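Putative DsbA oxidoreductase SCO1869 (Streptomyces coelicolor A3, PDB 3GL5) is a putative oxidoreductase of the DsbA family, probably acting in thiol-disulfide exchange through a thioredoxin-like domain. Local coordinates at residues 101-112 with 158-169. Sequence-based numbering, arbitrary orientation.
Sequences FDLHRLLHLAKE and VLADPAAYADEV
Arg105 drives its guanidinium into the turn that joins helices 152-160 and 166-178. Arg105 NH1 donates to Ala164 O at 2.6 Å, in the carbonyl plane and on a lone pair. Arg105 NH1 also donates to Val158 O at 2.8 Å, from above the carbonyl plane. Pro162 O lies over one face of the group. Arg105 grips Asp102, one helical turn back, side-on, with NE and NH2 both bonded to OD1. A bend at chi3 (-60°) turns the guanidinium out of the line of its chain toward these carbonyls. A leucine here would probably leave the Val158 and Ala164 carbonyls without this donor and Asp102 without its charge partner. Helix 101-111 and the two helices it meets lie in the helical part of the DsbA-like thioredoxin domain, inserted between strands of the thioredoxin fold. Tyr165, at the N-cap position of helix 166-178, lays one ring face on the backbone of His108 and Leu109. Tyr165 OH donates to Glu112 OE1 at 2.8 Å, from above the carboxylate plane. Val169 fits as a knob among Phe101, His104, Arg105 and His108. The His108 ring has Glu168 C over one face, while its NE2 bonds Ser42. Leu106 CD2 meets Val158 CG1 at 3.6 Å, the side chains running in opposite directions.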
loop_
_atom_site.group_PDB
_atom_site.type_symbol
_atom_site.label_atom_id
_atom_site.label_comp_id
_atom_site.label_asym_id
_atom_site.label_seq_id
_atom_site.Cartn_x
_atom_site.Cartn_y
_atom_site.Cartn_z
ATOM N N PHE A 101 -13.693 -14.833 7.303
ATOM C CA PHE A 101 -12.829 -14.070 8.145
ATOM C C PHE A 101 -11.373 -14.507 7.990
ATOM O O PHE A 101 -10.491 -13.677 7.776
ATOM C CB PHE A 101 -13.257 -14.145 9.625
ATOM C CG PHE A 101 -12.362 -13.336 10.540
ATOM C CD1 PHE A 101 -12.217 -11.954 10.361
ATOM C CD2 PHE A 101 -11.649 -13.946 11.568
ATOM C CE1 PHE A 101 -11.381 -11.203 11.199
ATOM C CE2 PHE A 101 -10.826 -13.163 12.440
ATOM C CZ PHE A 101 -10.692 -11.808 12.229
ATOM N N ASP A 102 -11.145 -15.808 8.134
ATOM C CA ASP A 102 -9.820 -16.414 8.012
ATOM C C ASP A 102 -9.228 -16.299 6.603
ATOM O O ASP A 102 -8.000 -16.096 6.436
ATOM C CB ASP A 102 -9.872 -17.872 8.476
ATOM C CG ASP A 102 -10.044 -17.973 9.994
ATOM O OD1 ASP A 102 -9.616 -17.017 10.675
ATOM O OD2 ASP A 102 -10.617 -18.961 10.509
ATOM N N LEU A 103 -10.092 -16.396 5.595
ATOM C CA LEU A 103 -9.636 -16.160 4.240
ATOM C C LEU A 103 -9.067 -14.748 4.139
ATOM O O LEU A 103 -8.010 -14.531 3.574
ATOM C CB LEU A 103 -10.801 -16.355 3.257
ATOM C CG LEU A 103 -11.138 -17.784 2.814
ATOM C CD1 LEU A 103 -11.700 -18.602 3.964
ATOM C CD2 LEU A 103 -12.151 -17.726 1.710
ATOM N N HIS A 104 -9.769 -13.778 4.706
ATOM C CA HIS A 104 -9.306 -12.417 4.648
ATOM C C HIS A 104 -7.994 -12.192 5.399
ATOM O O HIS A 104 -7.151 -11.427 4.926
ATOM C CB HIS A 104 -10.400 -11.435 5.092
ATOM C CG HIS A 104 -11.480 -11.254 4.064
ATOM N ND1 HIS A 104 -11.277 -10.555 2.893
ATOM C CD2 HIS A 104 -12.763 -11.706 4.019
ATOM C CE1 HIS A 104 -12.394 -10.551 2.180
ATOM N NE2 HIS A 104 -13.314 -11.229 2.845
ATOM N N ARG A 105 -7.833 -12.837 6.548
ATOM C CA ARG A 105 -6.562 -12.767 7.297
ATOM C C ARG A 105 -5.411 -13.297 6.450
ATOM O O ARG A 105 -4.339 -12.658 6.366
ATOM C CB ARG A 105 -6.655 -13.518 8.630
ATOM C CG ARG A 105 -7.702 -12.888 9.567
ATOM C CD ARG A 105 -7.561 -13.350 11.004
ATOM N NE ARG A 105 -7.722 -14.811 11.156
ATOM C CZ ARG A 105 -6.729 -15.668 11.425
ATOM N NH1 ARG A 105 -5.464 -15.262 11.562
ATOM N NH2 ARG A 105 -7.000 -16.944 11.570
ATOM N N LEU A 106 -5.666 -14.410 5.761
ATOM C CA LEU A 106 -4.684 -14.983 4.835
ATOM C C LEU A 106 -4.440 -14.117 3.619
ATOM O O LEU A 106 -3.319 -14.114 3.104
ATOM C CB LEU A 106 -5.062 -16.396 4.392
ATOM C CG LEU A 106 -4.890 -17.523 5.411
ATOM C CD1 LEU A 106 -5.396 -18.787 4.705
ATOM C CD2 LEU A 106 -3.432 -17.712 5.902
ATOM N N LEU A 107 -5.464 -13.375 3.149
ATOM C CA LEU A 107 -5.230 -12.418 2.071
ATOM C C LEU A 107 -4.235 -11.327 2.511
ATOM O O LEU A 107 -3.473 -10.821 1.693
ATOM C CB LEU A 107 -6.525 -11.803 1.541
ATOM C CG LEU A 107 -7.378 -12.785 0.711
ATOM C CD1 LEU A 107 -8.831 -12.289 0.574
ATOM C CD2 LEU A 107 -6.779 -12.988 -0.703
ATOM N N HIS A 108 -4.292 -10.948 3.780
ATOM C CA HIS A 108 -3.358 -9.978 4.323
ATOM C C HIS A 108 -1.954 -10.554 4.487
ATOM O O HIS A 108 -1.007 -9.888 4.163
ATOM C CB HIS A 108 -3.896 -9.331 5.613
ATOM C CG HIS A 108 -4.877 -8.239 5.336
ATOM N ND1 HIS A 108 -4.524 -6.908 5.302
ATOM C CD2 HIS A 108 -6.186 -8.288 4.984
ATOM C CE1 HIS A 108 -5.582 -6.178 4.987
ATOM N NE2 HIS A 108 -6.605 -6.994 4.793
ATOM N N LEU A 109 -1.814 -11.782 4.945
ATOM C CA LEU A 109 -0.531 -12.507 4.759
ATOM C C LEU A 109 0.019 -12.377 3.329
ATOM O O LEU A 109 1.135 -11.860 3.114
ATOM C CB LEU A 109 -0.653 -13.979 5.160
ATOM C CG LEU A 109 0.561 -14.883 4.862
ATOM C CD1 LEU A 109 1.892 -14.289 5.406
ATOM C CD2 LEU A 109 0.327 -16.253 5.451
ATOM N N ALA A 110 -0.781 -12.798 2.348
ATOM C CA ALA A 110 -0.458 -12.575 0.928
ATOM C C ALA A 110 -0.108 -11.124 0.554
ATOM O O ALA A 110 0.818 -10.893 -0.212
ATOM C CB ALA A 110 -1.616 -13.093 0.013
ATOM N N LYS A 111 -0.849 -10.140 1.061
ATOM C CA LYS A 111 -0.642 -8.745 0.619
ATOM C C LYS A 111 0.769 -8.325 1.041
ATOM O O LYS A 111 1.479 -7.542 0.344
ATOM C CB LYS A 111 -1.703 -7.834 1.245
ATOM C CG LYS A 111 -1.496 -6.325 1.033
ATOM C CD LYS A 111 -2.214 -5.510 2.114
ATOM C CE LYS A 111 -2.923 -4.315 1.485
ATOM N NZ LYS A 111 -3.125 -3.169 2.428
ATOM N N GLU A 112 1.164 -8.911 2.170
ATOM C CA GLU A 112 2.461 -8.727 2.777
ATOM C C GLU A 112 3.433 -9.866 2.421
ATOM O O GLU A 112 4.415 -10.117 3.130
ATOM C CB GLU A 112 2.302 -8.606 4.282
ATOM C CG GLU A 112 3.305 -7.754 4.897
ATOM C CD GLU A 112 3.664 -8.252 6.262
ATOM O OE1 GLU A 112 2.781 -8.185 7.135
ATOM O OE2 GLU A 112 4.827 -8.715 6.435
ATOM N N VAL A 158 -0.644 -18.548 10.625
ATOM C CA VAL A 158 -1.692 -17.505 10.540
ATOM C C VAL A 158 -3.091 -18.090 10.876
ATOM O O VAL A 158 -3.851 -17.521 11.645
ATOM C CB VAL A 158 -1.644 -16.762 9.178
ATOM C CG1 VAL A 158 -2.875 -15.874 8.986
ATOM C CG2 VAL A 158 -0.390 -15.909 9.105
ATOM N N LEU A 159 -3.375 -19.271 10.344
ATOM C CA LEU A 159 -4.645 -19.927 10.573
ATOM C C LEU A 159 -4.792 -20.392 12.003
ATOM O O LEU A 159 -5.907 -20.375 12.538
ATOM C CB LEU A 159 -4.814 -21.096 9.617
ATOM C CG LEU A 159 -5.187 -20.633 8.219
ATOM C CD1 LEU A 159 -4.987 -21.747 7.191
ATOM C CD2 LEU A 159 -6.620 -20.119 8.204
ATOM N N ALA A 160 -3.676 -20.784 12.625
ATOM C CA ALA A 160 -3.654 -21.212 14.029
ATOM C C ALA A 160 -3.777 -20.041 15.012
ATOM O O ALA A 160 -4.208 -20.225 16.170
ATOM C CB ALA A 160 -2.364 -22.042 14.337
ATOM N N ASP A 161 -3.371 -18.848 14.578
ATOM C CA ASP A 161 -3.409 -17.673 15.460
ATOM C C ASP A 161 -4.484 -16.674 15.016
ATOM O O ASP A 161 -4.209 -15.852 14.133
ATOM C CB ASP A 161 -2.050 -16.984 15.481
ATOM C CG ASP A 161 -2.028 -15.775 16.398
ATOM O OD1 ASP A 161 -3.018 -15.568 17.151
ATOM O OD2 ASP A 161 -1.009 -15.034 16.381
ATOM N N PRO A 162 -5.701 -16.736 15.634
ATOM C CA PRO A 162 -6.836 -15.844 15.282
ATOM C C PRO A 162 -6.505 -14.348 15.212
ATOM O O PRO A 162 -7.075 -13.649 14.382
ATOM C CB PRO A 162 -7.876 -16.099 16.386
ATOM C CG PRO A 162 -7.184 -17.046 17.424
ATOM C CD PRO A 162 -6.067 -17.706 16.687
ATOM N N ALA A 163 -5.600 -13.866 16.060
ATOM C CA ALA A 163 -5.232 -12.446 16.035
ATOM C C ALA A 163 -4.342 -12.068 14.852
ATOM O O ALA A 163 -4.239 -10.893 14.533
ATOM C CB ALA A 163 -4.560 -12.028 17.361
ATOM N N ALA A 164 -3.690 -13.062 14.233
ATOM C CA ALA A 164 -2.829 -12.849 13.081
ATOM C C ALA A 164 -3.596 -12.183 11.953
ATOM O O ALA A 164 -4.433 -12.836 11.304
ATOM C CB ALA A 164 -2.229 -14.171 12.600
ATOM N N TYR A 165 -3.290 -10.897 11.726
ATOM C CA TYR A 165 -3.848 -10.059 10.667
ATOM C C TYR A 165 -5.291 -9.604 10.902
ATOM O O TYR A 165 -5.912 -8.965 10.018
ATOM C CB TYR A 165 -3.696 -10.714 9.274
ATOM C CG TYR A 165 -2.265 -10.738 8.836
ATOM C CD1 TYR A 165 -1.614 -9.559 8.507
ATOM C CD2 TYR A 165 -1.544 -11.927 8.791
ATOM C CE1 TYR A 165 -0.270 -9.558 8.112
ATOM C CE2 TYR A 165 -0.198 -11.937 8.399
ATOM C CZ TYR A 165 0.424 -10.746 8.055
ATOM O OH TYR A 165 1.764 -10.718 7.695
ATOM N N ALA A 166 -5.817 -9.916 12.084
ATOM C CA ALA A 166 -7.180 -9.516 12.426
ATOM C C ALA A 166 -7.350 -7.984 12.400
ATOM O O ALA A 166 -8.374 -7.468 11.939
ATOM C CB ALA A 166 -7.579 -10.099 13.796
ATOM N N ASP A 167 -6.346 -7.270 12.904
ATOM C CA ASP A 167 -6.416 -5.808 12.988
ATOM C C ASP A 167 -6.524 -5.215 11.589
ATOM O O ASP A 167 -7.306 -4.269 11.340
ATOM C CB ASP A 167 -5.164 -5.264 13.666
ATOM C CG ASP A 167 -5.187 -5.401 15.202
ATOM O OD1 ASP A 167 -6.219 -5.793 15.817
ATOM O OD2 ASP A 167 -4.139 -5.065 15.808
ATOM N N GLU A 168 -5.745 -5.806 10.693
ATOM C CA GLU A 168 -5.667 -5.389 9.317
ATOM C C GLU A 168 -6.998 -5.636 8.593
ATOM O O GLU A 168 -7.465 -4.797 7.839
ATOM C CB GLU A 168 -4.538 -6.151 8.603
ATOM C CG GLU A 168 -3.132 -5.673 8.966
ATOM C CD GLU A 168 -2.659 -6.195 10.314
ATOM O OE1 GLU A 168 -3.360 -6.988 10.991
ATOM O OE2 GLU A 168 -1.552 -5.812 10.698
ATOM N N VAL A 169 -7.606 -6.790 8.819
ATOM C CA VAL A 169 -8.930 -7.036 8.260
ATOM C C VAL A 169 -9.938 -5.996 8.752
ATOM O O VAL A 169 -10.644 -5.380 7.944
ATOM C CB VAL A 169 -9.407 -8.461 8.563
ATOM C CG1 VAL A 169 -10.872 -8.663 8.067
ATOM C CG2 VAL A 169 -8.442 -9.438 7.886
#